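Local coordinates for protein virC2 (Agrobacterium tumefaciens, PDB 2RH3) that enhances T-DNA transfer and virulence in crown gall disease, probably by binding DNA through the C-terminal ribbon-helix-helix domain described here, at residues 1-7 and 71-77; 17-21 and 30-34; 34-39 and 108-113. All blocks are in the same frame, centred on the assembly; numbering follows the deposited sequence. Where two conformers were deposited one is given.

Contact 1 of 3, residues 1-7 and 71-77; sequences IQVFLSA and VQTSRMF
The carbonyl oxygen of L5 receives the N-H of T73, with T73 N 2.9 Å from L5 O, and faces water 1, 3.0 Å from L5 O, which also lies within bonding distance of Q72 OE1 and probably shares its hydrogens among several acceptors. In return L5 N makes a short bond of 2.7 Å to T73 O, so that L5 and T73 form a hydrogen-bonded antiparallel pair. V3 with R75 and A7 with V71 repeat this exchange, and at the end of the ribbon I1 N sits 2.7 Å from F77 O. CA-H groups of the intervening residues point at neighbouring carbonyls across the ribbon, as S74 CA does at V3 O.

On the face carrying Q2, F4 and S74, Q2 runs out extended beyond CG (chi2 -179°), which brings its NE2 to 2.8 Å from S74 OG. S74 CB meets the F4 ring at CD1, 3.5 Å away, while the sulfur of M76 rests against Q2 CB. This largely exposed face corresponds to the one that ribbon-helix-helix proteins lay in the DNA major groove, and it may do so here. The other face is mostly apolar: L5 CD1 lies 3.7 Å from T73 CG2 and comes up to the edge of the F77 ring, and the V3 and F77 side chains cross at about a right angle, V3 CG2 lying 3.6 Å from F77 CD2.

Beneath this inner face, L5 packs on L39 of helix 27-47 and L104 of helix 97-118, V3 and F77 meet I82 of helix 79-89, and R75 forms a salt bridge with E43.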
ATOM      1  N   ILE A   1     -11.297 -13.263  -4.771  1.00 37.00           N
ATOM      2  CA  ILE A   1     -12.306 -12.171  -4.916  1.00 36.96           C
ATOM      3  C   ILE A   1     -11.652 -10.814  -5.188  1.00 36.74           C
ATOM      4  O   ILE A   1     -10.453 -10.633  -4.960  1.00 36.86           O
ATOM      5  CB  ILE A   1     -13.235 -12.056  -3.675  1.00 36.96           C
ATOM      6  CG1 ILE A   1     -12.421 -11.804  -2.396  1.00 37.54           C
ATOM      7  CG2 ILE A   1     -14.123 -13.297  -3.555  1.00 37.24           C
ATOM      8  CD1 ILE A   1     -13.191 -11.076  -1.304  1.00 38.41           C
ATOM      9  N   GLN A   2     -12.457  -9.869  -5.670  1.00 36.39           N
ATOM     10  CA  GLN A   2     -11.996  -8.513  -5.935  1.00 35.94           C
ATOM     11  C   GLN A   2     -11.999  -7.700  -4.645  1.00 35.57           C
ATOM     12  O   GLN A   2     -13.029  -7.582  -3.978  1.00 35.59           O
ATOM     13  CB  GLN A   2     -12.881  -7.842  -6.991  0.50 36.05           C
ATOM     14  CG  GLN A   2     -12.353  -6.503  -7.497  0.50 35.72           C
ATOM     15  CD  GLN A   2     -13.265  -5.853  -8.522  0.50 35.94           C
ATOM     16  OE1 GLN A   2     -14.490  -5.893  -8.403  0.50 36.31           O
ATOM     17  NE2 GLN A   2     -12.668  -5.237  -9.535  0.50 35.97           N
ATOM     18  N   VAL A   3     -10.835  -7.149  -4.306  1.00 35.08           N
ATOM     19  CA  VAL A   3     -10.679  -6.297  -3.135  1.00 34.42           C
ATOM     20  C   VAL A   3     -10.443  -4.863  -3.594  1.00 34.05           C
ATOM     21  O   VAL A   3      -9.582  -4.600  -4.440  1.00 33.77           O
ATOM     22  CB  VAL A   3      -9.518  -6.791  -2.224  1.00 34.53           C
ATOM     23  CG1 VAL A   3      -9.265  -5.832  -1.060  1.00 34.70           C
ATOM     24  CG2 VAL A   3      -9.820  -8.188  -1.700  1.00 34.83           C
ATOM     25  N   PHE A   4     -11.230  -3.945  -3.045  1.00 33.26           N
ATOM     26  CA  PHE A   4     -11.077  -2.535  -3.347  1.00 32.83           C
ATOM     27  C   PHE A   4     -10.092  -1.913  -2.364  1.00 31.73           C
ATOM     28  O   PHE A   4     -10.125  -2.212  -1.164  1.00 31.74           O
ATOM     29  CB  PHE A   4     -12.437  -1.831  -3.387  1.00 33.55           C
ATOM     30  CG  PHE A   4     -13.323  -2.315  -4.510  1.00 34.57           C
ATOM     31  CD1 PHE A   4     -13.263  -1.722  -5.770  1.00 35.49           C
ATOM     32  CD2 PHE A   4     -14.189  -3.392  -4.316  1.00 35.67           C
ATOM     33  CE1 PHE A   4     -14.067  -2.186  -6.821  1.00 36.07           C
ATOM     34  CE2 PHE A   4     -14.996  -3.862  -5.355  1.00 36.26           C
ATOM     35  CZ  PHE A   4     -14.935  -3.259  -6.610  1.00 35.79           C
ATOM     36  N   LEU A   5      -9.195  -1.089  -2.906  1.00 29.43           N
ATOM     37  CA  LEU A   5      -8.014  -0.592  -2.204  1.00 28.07           C
ATOM     38  C   LEU A   5      -7.880   0.919  -2.360  1.00 26.74           C
ATOM     39  O   LEU A   5      -8.359   1.495  -3.330  1.00 26.29           O
ATOM     40  CB  LEU A   5      -6.765  -1.246  -2.804  1.00 28.28           C
ATOM     41  CG  LEU A   5      -6.778  -2.773  -2.897  1.00 28.71           C
ATOM     42  CD1 LEU A   5      -5.985  -3.233  -4.113  1.00 31.13           C
ATOM     43  CD2 LEU A   5      -6.242  -3.395  -1.613  1.00 28.98           C
ATOM     44  N   SER A   6      -7.210   1.552  -1.407  1.00 25.81           N
ATOM     45  CA  SER A   6      -6.975   2.988  -1.467  1.00 25.19           C
ATOM     46  C   SER A   6      -5.725   3.343  -0.691  1.00 24.24           C
ATOM     47  O   SER A   6      -5.389   2.689   0.293  1.00 23.64           O
ATOM     48  CB  SER A   6      -8.180   3.776  -0.938  1.00 25.26           C
ATOM     49  OG  SER A   6      -8.434   3.481   0.420  1.00 26.35           O
ATOM     50  N   ALA A   7      -5.018   4.371  -1.156  1.00 23.30           N
ATOM     51  CA  ALA A   7      -3.804   4.820  -0.487  1.00 22.53           C
ATOM     52  C   ALA A   7      -3.490   6.261  -0.832  1.00 22.30           C
ATOM     53  O   ALA A   7      -3.929   6.767  -1.861  1.00 22.70           O
ATOM     54  CB  ALA A   7      -2.627   3.934  -0.871  1.00 23.21           C
ATOM     55  N   VAL A  71      -5.792   7.707  -3.842  1.00 31.18           N
ATOM     56  CA  VAL A  71      -5.830   6.899  -5.047  1.00 31.13           C
ATOM     57  C   VAL A  71      -6.693   5.662  -4.793  1.00 31.64           C
ATOM     58  O   VAL A  71      -6.548   5.015  -3.757  1.00 30.84           O
ATOM     59  CB  VAL A  71      -4.390   6.507  -5.460  1.00 31.45           C
ATOM     60  CG1 VAL A  71      -4.373   5.879  -6.840  1.00 31.55           C
ATOM     61  CG2 VAL A  71      -3.493   7.743  -5.434  1.00 31.45           C
ATOM     62  N   GLN A  72      -7.590   5.355  -5.729  1.00 32.40           N
ATOM     63  CA  GLN A  72      -8.539   4.239  -5.592  1.00 33.57           C
ATOM     64  C   GLN A  72      -8.291   3.179  -6.657  1.00 34.37           C
ATOM     65  O   GLN A  72      -8.104   3.498  -7.833  1.00 34.81           O
ATOM     66  CB  GLN A  72      -9.993   4.722  -5.707  1.00 33.58           C
ATOM     67  CG  GLN A  72     -10.376   5.857  -4.782  1.00 34.74           C
ATOM     68  CD  GLN A  72     -10.787   5.391  -3.403  1.00 36.34           C
ATOM     69  OE1 GLN A  72     -11.088   4.209  -3.183  1.00 35.17           O
ATOM     70  NE2 GLN A  72     -10.814   6.325  -2.459  1.00 37.42           N
ATOM     71  N   THR A  73      -8.295   1.917  -6.245  1.00 34.95           N
ATOM     72  CA  THR A  73      -8.033   0.816  -7.163  1.00 36.32           C
ATOM     73  C   THR A  73      -8.689  -0.471  -6.675  1.00 36.83           C
ATOM     74  O   THR A  73      -9.180  -0.530  -5.545  1.00 36.39           O
ATOM     75  CB  THR A  73      -6.500   0.610  -7.378  1.00 36.55           C
ATOM     76  OG1 THR A  73      -6.267  -0.117  -8.589  1.00 37.72           O
ATOM     77  CG2 THR A  73      -5.855  -0.129  -6.209  1.00 36.92           C
ATOM     78  N   SER A  74      -8.718  -1.484  -7.539  1.00 37.73           N
ATOM     79  CA  SER A  74      -9.110  -2.836  -7.134  1.00 38.47           C
ATOM     80  C   SER A  74      -8.131  -3.888  -7.667  1.00 39.05           C
ATOM     81  O   SER A  74      -7.346  -3.613  -8.579  1.00 39.47           O
ATOM     82  CB  SER A  74     -10.564  -3.150  -7.528  1.00 38.58           C
ATOM     83  OG  SER A  74     -10.732  -3.333  -8.922  1.00 38.86           O
ATOM     84  N   ARG A  75      -8.169  -5.082  -7.075  1.00 39.48           N
ATOM     85  CA  ARG A  75      -7.294  -6.191  -7.466  1.00 39.66           C
ATOM     86  C   ARG A  75      -7.877  -7.506  -6.959  1.00 39.56           C
ATOM     87  O   ARG A  75      -8.499  -7.548  -5.893  1.00 39.34           O
ATOM     88  CB  ARG A  75      -5.875  -5.995  -6.913  1.00 39.76           C
ATOM     89  CG  ARG A  75      -4.808  -6.876  -7.565  1.00 40.11           C
ATOM     90  CD  ARG A  75      -3.429  -6.561  -7.015  1.00 40.53           C
ATOM     91  NE  ARG A  75      -2.385  -7.440  -7.546  1.00 41.09           N
ATOM     92  CZ  ARG A  75      -2.043  -8.611  -7.012  1.00 42.01           C
ATOM     93  NH1 ARG A  75      -1.079  -9.334  -7.565  1.00 42.55           N
ATOM     94  NH2 ARG A  75      -2.668  -9.069  -5.934  1.00 42.33           N
ATOM     95  N   MET A  76      -7.677  -8.570  -7.735  1.00 39.56           N
ATOM     96  CA  MET A  76      -8.128  -9.909  -7.362  1.00 39.62           C
ATOM     97  C   MET A  76      -7.122 -10.576  -6.440  1.00 39.21           C
ATOM     98  O   MET A  76      -5.920 -10.592  -6.726  1.00 39.30           O
ATOM     99  CB  MET A  76      -8.327 -10.790  -8.605  1.00 40.23           C
ATOM    100  CG  MET A  76      -9.222 -10.194  -9.682  1.00 40.94           C
ATOM    101  SD  MET A  76     -10.930 -10.016  -9.147  1.00 43.41           S
ATOM    102  CE  MET A  76     -11.717  -9.537 -10.688  1.00 42.38           C
ATOM    103  N   PHE A  77      -7.620 -11.117  -5.332  1.00 38.76           N
ATOM    104  CA  PHE A  77      -6.804 -11.889  -4.400  1.00 38.29           C
ATOM    105  C   PHE A  77      -7.450 -13.250  -4.174  1.00 37.90           C
ATOM    106  O   PHE A  77      -8.679 -13.347  -4.120  1.00 37.89           O
ATOM    107  CB  PHE A  77      -6.697 -11.186  -3.046  1.00 38.16           C
ATOM    108  CG  PHE A  77      -5.942  -9.888  -3.074  1.00 38.04           C
ATOM    109  CD1 PHE A  77      -4.566  -9.862  -2.866  1.00 38.28           C
ATOM    110  CD2 PHE A  77      -6.612  -8.685  -3.267  1.00 37.68           C
ATOM    111  CE1 PHE A  77      -3.865  -8.657  -2.872  1.00 38.55           C
ATOM    112  CE2 PHE A  77      -5.920  -7.474  -3.276  1.00 37.71           C
ATOM    113  CZ  PHE A  77      -4.547  -7.463  -3.081  1.00 38.24           C
TER
HETATM  114  O   HOH W   1     -11.216   1.460  -4.322  1.00 37.10           O

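Contact 2 of 3, residues 17-21 and 30-34; sequences IYDNL and SLQMI
This is an apolar helix-to-helix contact within the ribbon-helix-helix fold, where the short helix 16-21 folds back on the first turns of the long helix 27-47 that follows it in the chain. The two segments run roughly antiparallel, at 138°, with their axes 9.8 Å apart at the closest approach. They share no hydrogen bond, and side-chain packing alone joins them.

I34 points into the short helix. Its CG1 branch is extended (chi2 171°), and the terminal CD1 arrives at Y18, 3.7 Å from Y18 CB and near the plane of the ring at its edge. I17 and L21, a turn apart, both meet this branch: I17 CG2 lies 4.0 Å from I34 CD1, and L21 CD1 is 3.9 Å from I34 CG1. The ring of Y18, swung away from its backbone N (chi1 176°), leans toward the long helix, where its CE1 comes within 3.9 Å of S30 CB; L31 CD1 adds a looser contact on Y18 CD1. P9 and P10 also pack on the tyrosine, and I17 N is hydrogen-bonded to E116 of helix 97-118, so the short helix is held by other parts of the chain as well.

Toward the connecting turn the helices draw together, and there L21 faces S30 and M33. The hydroxyl of S30 is occupied by a hydrogen bond to the backbone oxygen of S26, one turn back. L21 CD2 meets the methyl of M33, 3.9 Å from its CE, and L21 CB stands 3.4 Å from S30 OG.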
ATOM      1  N   ILE A  17      11.720   5.965  -5.674  1.00 19.80           N
ATOM      2  CA  ILE A  17      10.966   5.489  -6.839  1.00 19.59           C
ATOM      3  C   ILE A  17       9.772   6.387  -7.135  1.00 18.14           C
ATOM      4  O   ILE A  17       9.568   6.817  -8.283  1.00 18.21           O
ATOM      5  CB  ILE A  17      10.549   4.000  -6.696  1.00 19.37           C
ATOM      6  CG1 ILE A  17      11.785   3.111  -6.881  1.00 21.30           C
ATOM      7  CG2 ILE A  17       9.498   3.630  -7.753  1.00 20.49           C
ATOM      8  CD1 ILE A  17      11.576   1.643  -6.493  1.00 21.51           C
ATOM      9  N   TYR A  18       8.992   6.699  -6.108  1.00 17.28           N
ATOM     10  CA  TYR A  18       7.805   7.523  -6.300  1.00 17.10           C
ATOM     11  C   TYR A  18       8.212   8.932  -6.754  1.00 17.38           C
ATOM     12  O   TYR A  18       7.646   9.478  -7.721  1.00 16.32           O
ATOM     13  CB  TYR A  18       6.992   7.605  -4.994  1.00 17.31           C
ATOM     14  CG  TYR A  18       5.813   8.528  -5.132  1.00 17.61           C
ATOM     15  CD1 TYR A  18       4.661   8.113  -5.809  1.00 18.89           C
ATOM     16  CD2 TYR A  18       5.855   9.830  -4.610  1.00 15.77           C
ATOM     17  CE1 TYR A  18       3.580   8.972  -5.967  1.00 19.79           C
ATOM     18  CE2 TYR A  18       4.768  10.684  -4.753  1.00 19.23           C
ATOM     19  CZ  TYR A  18       3.646  10.249  -5.439  1.00 18.70           C
ATOM     20  OH  TYR A  18       2.585  11.106  -5.624  1.00 20.17           O
ATOM     21  N   ASP A  19       9.193   9.506  -6.062  1.00 17.70           N
ATOM     22  CA  ASP A  19       9.650  10.857  -6.404  1.00 18.18           C
ATOM     23  C   ASP A  19      10.137  10.962  -7.855  1.00 18.74           C
ATOM     24  O   ASP A  19       9.951  11.991  -8.492  1.00 20.34           O
ATOM     25  CB  ASP A  19      10.766  11.308  -5.451  1.00 18.56           C
ATOM     26  CG  ASP A  19      10.289  11.513  -4.006  0.50 16.48           C
ATOM     27  OD1 ASP A  19       9.073  11.461  -3.707  0.50 14.45           O
ATOM     28  OD2 ASP A  19      11.174  11.737  -3.150  0.50 18.38           O
ATOM     29  N   ASN A  20      10.772   9.917  -8.381  1.00 18.26           N
ATOM     30  CA  ASN A  20      11.181   9.916  -9.772  1.00 18.81           C
ATOM     31  C   ASN A  20      10.002   9.704 -10.732  1.00 17.39           C
ATOM     32  O   ASN A  20       9.967  10.294 -11.828  1.00 18.02           O
ATOM     33  CB  ASN A  20      12.243   8.837  -9.993  1.00 19.79           C
ATOM     34  CG  ASN A  20      12.823   8.881 -11.381  1.00 24.19           C
ATOM     35  OD1 ASN A  20      13.376   9.903 -11.816  1.00 27.49           O
ATOM     36  ND2 ASN A  20      12.680   7.779 -12.106  1.00 26.05           N
ATOM     37  N   LEU A  21       9.058   8.839 -10.352  1.00 16.32           N
ATOM     38  CA  LEU A  21       7.905   8.606 -11.218  1.00 16.76           C
ATOM     39  C   LEU A  21       7.127   9.883 -11.452  1.00 16.39           C
ATOM     40  O   LEU A  21       6.692  10.146 -12.577  1.00 18.41           O
ATOM     41  CB  LEU A  21       7.000   7.486 -10.670  1.00 17.60           C
ATOM     42  CG  LEU A  21       7.578   6.074 -10.850  1.00 16.93           C
ATOM     43  CD1 LEU A  21       6.756   5.029 -10.147  1.00 18.02           C
ATOM     44  CD2 LEU A  21       7.736   5.676 -12.316  1.00 19.00           C
ATOM     45  N   SER A  30       1.480   7.155 -10.834  1.00 18.61           N
ATOM     46  CA  SER A  30       2.725   6.726 -10.202  1.00 17.84           C
ATOM     47  C   SER A  30       2.442   5.774  -9.042  1.00 18.15           C
ATOM     48  O   SER A  30       3.094   4.728  -8.913  1.00 17.61           O
ATOM     49  CB  SER A  30       3.530   7.944  -9.737  1.00 17.83           C
ATOM     50  OG  SER A  30       3.905   8.756 -10.852  1.00 17.30           O
ATOM     51  N   LEU A  31       1.483   6.135  -8.182  1.00 18.72           N
ATOM     52  CA  LEU A  31       1.178   5.288  -7.024  1.00 19.80           C
ATOM     53  C   LEU A  31       0.572   3.952  -7.456  1.00 20.63           C
ATOM     54  O   LEU A  31       0.860   2.919  -6.852  1.00 21.41           O
ATOM     55  CB  LEU A  31       0.296   6.009  -6.001  1.00 20.08           C
ATOM     56  CG  LEU A  31       0.361   5.411  -4.583  1.00 21.25           C
ATOM     57  CD1 LEU A  31       1.788   5.454  -4.023  1.00 23.53           C
ATOM     58  CD2 LEU A  31      -0.608   6.092  -3.644  1.00 21.23           C
ATOM     59  N   GLN A  32      -0.241   3.984  -8.507  1.00 21.23           N
ATOM     60  CA  GLN A  32      -0.872   2.773  -9.029  0.50 21.33           C
ATOM     61  C   GLN A  32       0.173   1.801  -9.576  1.00 21.37           C
ATOM     62  O   GLN A  32       0.055   0.585  -9.368  1.00 21.12           O
ATOM     63  CB  GLN A  32      -1.907   3.130 -10.097  0.50 21.86           C
ATOM     64  CG  GLN A  32      -3.259   3.512  -9.519  0.50 23.04           C
ATOM     65  CD  GLN A  32      -4.122   4.321 -10.480  0.50 24.85           C
ATOM     66  OE1 GLN A  32      -3.726   4.609 -11.613  0.50 27.28           O
ATOM     67  NE2 GLN A  32      -5.311   4.697 -10.022  0.50 26.83           N
ATOM     68  N   MET A  33       1.189   2.341 -10.256  1.00 20.21           N
ATOM     69  CA  MET A  33       2.323   1.547 -10.775  1.00 20.23           C
ATOM     70  C   MET A  33       3.037   0.835  -9.627  1.00 20.13           C
ATOM     71  O   MET A  33       3.299  -0.375  -9.696  1.00 20.36           O
ATOM     72  CB  MET A  33       3.310   2.429 -11.551  1.00 19.65           C
ATOM     73  CG  MET A  33       2.751   2.901 -12.897  1.00 20.87           C
ATOM     74  SD  MET A  33       3.783   4.168 -13.627  1.00 22.68           S
ATOM     75  CE  MET A  33       5.245   3.197 -14.019  1.00 24.82           C
ATOM     76  N   ILE A  34       3.339   1.597  -8.578  1.00 19.06           N
ATOM     77  CA  ILE A  34       4.003   1.035  -7.409  1.00 20.00           C
ATOM     78  C   ILE A  34       3.128  -0.003  -6.713  1.00 21.22           C
ATOM     79  O   ILE A  34       3.610  -1.085  -6.388  1.00 21.65           O
ATOM     80  CB  ILE A  34       4.446   2.112  -6.404  1.00 20.21           C
ATOM     81  CG1 ILE A  34       5.492   3.036  -7.052  1.00 19.70           C
ATOM     82  CG2 ILE A  34       5.059   1.429  -5.171  1.00 19.96           C
ATOM     83  CD1 ILE A  34       5.834   4.282  -6.217  1.00 19.84           C
TER

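Contact 3 of 3, residues 34-39 and 108-113; sequences ILRRAL and ALACFF
In the helical core of the ribbon-helix-helix fold, helices 27-47 and 97-118 cross at nearly a right angle (91° between the segments), and small side chains at the crossing let their axes come within 8.7 Å. A38 and A108 face each other there, with A38 CB only 3.6 Å from A108 O. Beside them water 2 donates to both A38 O and A108 O, the latter 2.9 Å from the water, and so spans the two helices; A108 O also accepts the backbone N-H of F112.

Around this close point the larger residues interlock. The CG2 branch of I34 sits over one face of the F112 ring, 3.7 Å from its centroid and 14° off the normal, a CH-pi contact. The same methyl touches L109 CD2 at 3.6 Å, so it is lodged between aromatic and aliphatic partners. With F112 CG opposite its backbone N (chi1 -178°), the ring reaches helix 27-47, where CG of R37 meets its edge 3.9 Å from F112 CE1. Farther round the helix, in the conformer given, L35 CD1 abuts L109 CG at 3.7 Å, and L39 CD2 lies 3.8 Å from A108 CB.

I17 of helix 16-21 packs on F112, Y58 meets the F113 ring edge-to-face, and strand 2-7 adjoins the crossing through A7 on L109.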
ATOM      1  N   ILE A  34       3.339   1.597  -8.578  1.00 19.06           N
ATOM      2  CA  ILE A  34       4.003   1.035  -7.409  1.00 20.00           C
ATOM      3  C   ILE A  34       3.128  -0.003  -6.713  1.00 21.22           C
ATOM      4  O   ILE A  34       3.610  -1.085  -6.388  1.00 21.65           O
ATOM      5  CB  ILE A  34       4.446   2.112  -6.404  1.00 20.21           C
ATOM      6  CG1 ILE A  34       5.492   3.036  -7.052  1.00 19.70           C
ATOM      7  CG2 ILE A  34       5.059   1.429  -5.171  1.00 19.96           C
ATOM      8  CD1 ILE A  34       5.834   4.282  -6.217  1.00 19.84           C
ATOM      9  N   LEU A  35       1.853   0.332  -6.512  1.00 21.24           N
ATOM     10  CA  LEU A  35       0.932  -0.559  -5.791  0.50 22.41           C
ATOM     11  C   LEU A  35       0.800  -1.924  -6.469  1.00 23.26           C
ATOM     12  O   LEU A  35       0.661  -2.952  -5.784  1.00 23.41           O
ATOM     13  CB  LEU A  35      -0.441   0.108  -5.623  0.50 22.44           C
ATOM     14  CG  LEU A  35      -1.429  -0.527  -4.635  0.50 21.92           C
ATOM     15  CD1 LEU A  35      -0.772  -0.787  -3.292  0.50 22.36           C
ATOM     16  CD2 LEU A  35      -2.665   0.349  -4.472  0.50 22.64           C
ATOM     17  N   ARG A  36       0.836  -1.941  -7.796  1.00 24.02           N
ATOM     18  CA  ARG A  36       0.730  -3.192  -8.560  1.00 25.63           C
ATOM     19  C   ARG A  36       1.836  -4.163  -8.131  1.00 24.83           C
ATOM     20  O   ARG A  36       1.581  -5.353  -7.863  1.00 24.79           O
ATOM     21  CB  ARG A  36       0.801  -2.896 -10.062  1.00 25.63           C
ATOM     22  CG  ARG A  36       0.658  -4.120 -10.953  1.00 28.73           C
ATOM     23  CD  ARG A  36       0.615  -3.753 -12.430  1.00 28.96           C
ATOM     24  NE  ARG A  36      -0.634  -3.093 -12.797  0.50 34.02           N
ATOM     25  CZ  ARG A  36      -0.717  -1.858 -13.281  1.00 36.13           C
ATOM     26  NH1 ARG A  36       0.383  -1.141 -13.476  1.00 38.26           N
ATOM     27  NH2 ARG A  36      -1.904  -1.347 -13.584  1.00 38.22           N
ATOM     28  N   ARG A  37       3.061  -3.641  -8.055  1.00 23.43           N
ATOM     29  CA  ARG A  37       4.214  -4.422  -7.660  1.00 22.93           C
ATOM     30  C   ARG A  37       4.153  -4.731  -6.162  1.00 22.64           C
ATOM     31  O   ARG A  37       4.382  -5.872  -5.757  1.00 23.08           O
ATOM     32  CB  ARG A  37       5.511  -3.673  -7.987  1.00 22.74           C
ATOM     33  CG  ARG A  37       6.776  -4.365  -7.508  1.00 22.13           C
ATOM     34  CD  ARG A  37       7.031  -5.652  -8.249  1.00 24.55           C
ATOM     35  NE  ARG A  37       8.272  -6.281  -7.809  1.00 27.05           N
ATOM     36  CZ  ARG A  37       8.984  -7.151  -8.527  1.00 28.56           C
ATOM     37  NH1 ARG A  37       8.586  -7.521  -9.742  1.00 28.85           N
ATOM     38  NH2 ARG A  37      10.108  -7.657  -8.028  1.00 30.30           N
ATOM     39  N   ALA A  38       3.857  -3.713  -5.359  1.00 22.33           N
ATOM     40  CA  ALA A  38       3.764  -3.853  -3.903  1.00 22.48           C
ATOM     41  C   ALA A  38       2.724  -4.919  -3.499  1.00 23.11           C
ATOM     42  O   ALA A  38       2.983  -5.738  -2.623  1.00 23.00           O
ATOM     43  CB  ALA A  38       3.466  -2.520  -3.253  1.00 23.07           C
ATOM     44  N   LEU A  39       1.573  -4.924  -4.163  1.00 23.36           N
ATOM     45  CA  LEU A  39       0.533  -5.906  -3.823  1.00 24.56           C
ATOM     46  C   LEU A  39       0.920  -7.308  -4.264  1.00 24.94           C
ATOM     47  O   LEU A  39       0.535  -8.294  -3.627  1.00 24.98           O
ATOM     48  CB  LEU A  39      -0.838  -5.506  -4.385  1.00 24.82           C
ATOM     49  CG  LEU A  39      -1.453  -4.236  -3.787  1.00 26.75           C
ATOM     50  CD1 LEU A  39      -2.470  -3.627  -4.749  1.00 27.67           C
ATOM     51  CD2 LEU A  39      -2.076  -4.491  -2.403  1.00 29.35           C
ATOM     52  N   ALA A 108       0.940  -2.649   2.239  1.00 19.82           N
ATOM     53  CA  ALA A 108       1.680  -3.147   1.082  1.00 19.42           C
ATOM     54  C   ALA A 108       2.709  -2.099   0.622  1.00 19.39           C
ATOM     55  O   ALA A 108       3.875  -2.408   0.350  1.00 19.07           O
ATOM     56  CB  ALA A 108       0.712  -3.502  -0.025  1.00 19.56           C
ATOM     57  N   LEU A 109       2.273  -0.852   0.572  1.00 19.51           N
ATOM     58  CA  LEU A 109       3.168   0.241   0.179  1.00 19.80           C
ATOM     59  C   LEU A 109       4.229   0.517   1.234  1.00 20.09           C
ATOM     60  O   LEU A 109       5.386   0.743   0.907  1.00 19.77           O
ATOM     61  CB  LEU A 109       2.352   1.497  -0.119  1.00 19.73           C
ATOM     62  CG  LEU A 109       1.545   1.459  -1.412  1.00 20.98           C
ATOM     63  CD1 LEU A 109       0.533   2.614  -1.397  1.00 21.31           C
ATOM     64  CD2 LEU A 109       2.449   1.540  -2.649  1.00 21.99           C
ATOM     65  N   ALA A 110       3.828   0.507   2.511  1.00 19.50           N
ATOM     66  CA  ALA A 110       4.761   0.716   3.596  1.00 20.23           C
ATOM     67  C   ALA A 110       5.919  -0.287   3.508  1.00 19.97           C
ATOM     68  O   ALA A 110       7.059   0.072   3.737  1.00 20.31           O
ATOM     69  CB  ALA A 110       4.043   0.609   4.934  1.00 20.13           C
ATOM     70  N   CYS A 111       5.582  -1.529   3.162  0.50 21.19           N
ATOM     71  CA  CYS A 111       6.540  -2.617   2.970  0.50 20.97           C
ATOM     72  C   CYS A 111       7.487  -2.369   1.780  0.50 20.80           C
ATOM     73  O   CYS A 111       8.696  -2.589   1.878  0.50 20.80           O
ATOM     74  CB  CYS A 111       5.776  -3.934   2.788  0.50 21.21           C
ATOM     75  SG  CYS A 111       6.794  -5.405   2.791  0.50 22.95           S
ATOM     76  N   PHE A 112       6.921  -1.902   0.669  1.00 20.38           N
ATOM     77  CA  PHE A 112       7.673  -1.580  -0.542  1.00 20.21           C
ATOM     78  C   PHE A 112       8.663  -0.446  -0.236  1.00 19.25           C
ATOM     79  O   PHE A 112       9.848  -0.517  -0.589  1.00 19.74           O
ATOM     80  CB  PHE A 112       6.689  -1.145  -1.648  1.00 20.09           C
ATOM     81  CG  PHE A 112       7.352  -0.844  -2.954  1.00 21.31           C
ATOM     82  CD1 PHE A 112       7.412  -1.812  -3.956  1.00 22.85           C
ATOM     83  CD2 PHE A 112       7.912   0.408  -3.192  1.00 21.41           C
ATOM     84  CE1 PHE A 112       8.046  -1.535  -5.182  1.00 23.58           C
ATOM     85  CE2 PHE A 112       8.548   0.685  -4.398  1.00 20.70           C
ATOM     86  CZ  PHE A 112       8.603  -0.281  -5.394  1.00 21.66           C
ATOM     87  N   PHE A 113       8.175   0.602   0.435  1.00 18.55           N
ATOM     88  CA  PHE A 113       9.010   1.751   0.765  1.00 18.88           C
ATOM     89  C   PHE A 113      10.126   1.393   1.760  1.00 18.87           C
ATOM     90  O   PHE A 113      11.237   1.883   1.624  1.00 19.09           O
ATOM     91  CB  PHE A 113       8.192   2.923   1.298  1.00 19.01           C
ATOM     92  CG  PHE A 113       7.119   3.431   0.353  1.00 18.39           C
ATOM     93  CD1 PHE A 113       7.311   3.456  -1.048  1.00 19.01           C
ATOM     94  CD2 PHE A 113       5.927   3.930   0.876  1.00 20.02           C
ATOM     95  CE1 PHE A 113       6.302   3.937  -1.902  1.00 20.57           C
ATOM     96  CE2 PHE A 113       4.929   4.427   0.034  1.00 21.89           C
ATOM     97  CZ  PHE A 113       5.117   4.420  -1.358  1.00 19.57           C
TER
HETATM   98  O   HOH W   2       4.958  -4.969  -0.471  1.00 25.90           O

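From the N terminus the chain first lays down strand 2-7, whose partner comes only after 63 intervening residues; contact 1 closes this wide loop when strand 71-76 pairs with it. Contact 2 is nested inside that loop, a short closure between helix 16-21 and the start of helix 27-47. Contact 3 begins at I34, the residue it shares with contact 2, and waits for helix 97-118, so it crosses contact 1 along the chain but follows contact 2 in series. Helix 27-47 thus takes part in contacts 2 and 3, and touches between V71 and L31 and between R75 and L39 seat the ribbon on it.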